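PDB 5KRP: frutapin from Artocarpus altilis, which probably binds carbohydrates, as expected of a breadfruit lectin built on the jacalin-like fold. Local coordinates for residues G135-G138 with D139-A143. Sequence-based numbering, arbitrary orientation.
Sequences GRTG and DLLDA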
ATOM      1  N   GLY A 135     -12.619  14.609   9.564  1.00 15.53           N
ATOM      2  CA  GLY A 135     -13.863  14.731  10.271  1.00 17.27           C
ATOM      3  C   GLY A 135     -14.676  15.943   9.905  1.00 14.87           C
ATOM      4  O   GLY A 135     -14.483  16.523   8.868  1.00 14.38           O
ATOM      5  N   ARG A 136     -15.586  16.296  10.814  1.00 15.93           N
ATOM      6  CA  ARG A 136     -16.391  17.496  10.699  1.00 16.28           C
ATOM      7  C   ARG A 136     -16.615  18.074  12.082  1.00 15.45           C
ATOM      8  O   ARG A 136     -16.874  17.329  13.004  1.00 16.60           O
ATOM      9  CB  ARG A 136     -17.747  17.264  10.124  1.00 19.87           C
ATOM     10  CG  ARG A 136     -17.863  16.310   9.029  1.00 22.22           C
ATOM     11  CD  ARG A 136     -19.272  16.211   8.460  1.00 20.75           C
ATOM     12  NE  ARG A 136     -19.622  14.847   8.495  1.00 24.59           N
ATOM     13  CZ  ARG A 136     -19.210  13.893   7.672  1.00 24.22           C
ATOM     14  NH1 ARG A 136     -18.414  14.149   6.680  1.00 27.06           N
ATOM     15  NH2 ARG A 136     -19.636  12.651   7.880  1.00 26.27           N
ATOM     16  N   THR A 137     -16.446  19.403  12.209  1.00 16.65           N
ATOM     17  CA  THR A 137     -16.595  20.075  13.486  1.00 16.74           C
ATOM     18  C   THR A 137     -17.375  21.380  13.327  1.00 15.41           C
ATOM     19  O   THR A 137     -17.065  22.166  12.460  1.00 17.55           O
ATOM     20  CB  THR A 137     -15.187  20.428  14.025  1.00 18.24           C
ATOM     21  OG1 THR A 137     -14.452  19.204  14.218  1.00 17.01           O
ATOM     22  CG2 THR A 137     -15.313  21.113  15.413  1.00 18.17           C
ATOM     23  N   GLY A 138     -18.348  21.565  14.162  1.00 20.10           N
ATOM     24  CA  GLY A 138     -19.118  22.813  14.242  1.00 21.08           C
ATOM     25  C   GLY A 138     -18.867  23.326  15.650  1.00 20.02           C
ATOM     26  O   GLY A 138     -17.743  23.733  15.944  1.00 23.40           O
ATOM     27  N   ASP A 139     -19.898  23.326  16.480  1.00 21.84           N
ATOM     28  CA  ASP A 139     -19.724  23.562  17.889  1.00 22.98           C
ATOM     29  C   ASP A 139     -19.080  22.340  18.535  1.00 24.95           C
ATOM     30  O   ASP A 139     -18.466  22.493  19.557  1.00 24.11           O
ATOM     31  CB  ASP A 139     -21.035  23.814  18.607  1.00 26.06           C
ATOM     32  CG  ASP A 139     -21.707  25.132  18.209  1.00 30.40           C
ATOM     33  OD1 ASP A 139     -21.103  26.007  17.525  1.00 32.37           O
ATOM     34  OD2 ASP A 139     -22.910  25.225  18.568  1.00 34.48           O
ATOM     35  N   LEU A 140     -19.295  21.138  17.952  1.00 21.29           N
ATOM     36  CA  LEU A 140     -18.882  19.884  18.490  1.00 21.20           C
ATOM     37  C   LEU A 140     -18.204  19.097  17.310  1.00 19.71           C
ATOM     38  O   LEU A 140     -18.228  19.522  16.148  1.00 18.13           O
ATOM     39  CB  LEU A 140     -20.085  19.067  18.971  1.00 23.02           C
ATOM     40  CG  LEU A 140     -20.813  19.694  20.187  1.00 26.37           C
ATOM     41  CD1 LEU A 140     -22.062  18.924  20.454  1.00 28.87           C
ATOM     42  CD2 LEU A 140     -19.976  19.687  21.423  1.00 24.45           C
ATOM     43  N   LEU A 141     -17.627  17.968  17.658  1.00 18.83           N
ATOM     44  CA  LEU A 141     -17.104  17.033  16.667  1.00 16.76           C
ATOM     45  C   LEU A 141     -18.300  16.264  16.138  1.00 15.76           C
ATOM     46  O   LEU A 141     -18.728  15.309  16.710  1.00 16.56           O
ATOM     47  CB  LEU A 141     -16.089  16.093  17.380  1.00 17.82           C
ATOM     48  CG  LEU A 141     -15.410  15.098  16.417  1.00 18.24           C
ATOM     49  CD1 LEU A 141     -14.640  15.849  15.391  1.00 18.30           C
ATOM     50  CD2 LEU A 141     -14.558  14.098  17.159  1.00 16.31           C
ATOM     51  N   ASP A 142     -18.820  16.692  14.999  1.00 16.88           N
ATOM     52  CA  ASP A 142     -19.902  15.945  14.356  1.00 18.12           C
ATOM     53  C   ASP A 142     -19.538  14.521  13.894  1.00 15.76           C
ATOM     54  O   ASP A 142     -20.344  13.598  14.015  1.00 15.90           O
ATOM     55  CB  ASP A 142     -20.371  16.729  13.138  1.00 16.65           C
ATOM     56  CG  ASP A 142     -21.027  18.067  13.494  1.00 21.72           C
ATOM     57  OD1 ASP A 142     -20.318  19.043  13.838  1.00 20.38           O
ATOM     58  OD2 ASP A 142     -22.281  18.165  13.404  1.00 17.54           O
ATOM     59  N   ALA A 143     -18.317  14.327  13.405  1.00 15.03           N
ATOM     60  CA  ALA A 143     -17.964  12.999  12.847  1.00 14.61           C
ATOM     61  C   ALA A 143     -16.440  12.897  12.788  1.00 14.20           C
ATOM     62  O   ALA A 143     -15.745  13.913  12.732  1.00 15.15           O
ATOM     63  CB  ALA A 143     -18.555  12.810  11.447  1.00 16.49           C
TER
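A classic beta bulge sits at the tight end of the hairpin between strands 127-137 and 141-149, in the region that probably forms the sugar site, as in other jacalin-like lectins. Asp-142 and Ala-143 both face Arg-136. Arg-136 N donates to Ala-143 O at 3.1 Å, from above the carbonyl plane. Arg-136 O takes two weak bonds in return: Asp-142 N is close, at 2.9 Å, but the N-H...O angle is only 118°, while the bond from Ala-143 N is straighter but 3.4 Å long. Nearer the turn, Gly-138 N gives Leu-140 O a bond of 2.9 Å that lies in the carbonyl plane. Thr-137 CA makes a CA-H...O contact with the same oxygen, 3.2 Å from Leu-140 O.

The two faces of the hairpin carry different pairs. On one, Thr-137 and Leu-141 form a non-hydrogen-bonded pair, and CD1 of Leu-141 lies 3.6 Å from OG1 of Thr-137. That hydroxyl is bonded to Trp-19 NE1. On the other face the Arg-136 chain bends at chi3 (-126°). The guanidinium lies oblique to Ala-143 CB, with Arg-136 NE and NH2 each 3.7 Å from that methyl carbon. NE is bonded to Gly-13 O, and NH1 forms a salt bridge with Glu-18.

Asp-142 turns its CG beside its own backbone N (chi1 -66°), which leaves OD1 3.2 Å from Gly-138 N. Its OD2 is bonded to a glycerol, probably a crystallisation additive, whose other two oxygens accept hydrogen bonds from Asp-139 N and Leu-140 N. Bulge and turn together bring the Asp-142 carboxylate and these N-H groups round one small polyol, consistent with a site that grips sugar hydroxyls, as in jacalin relatives.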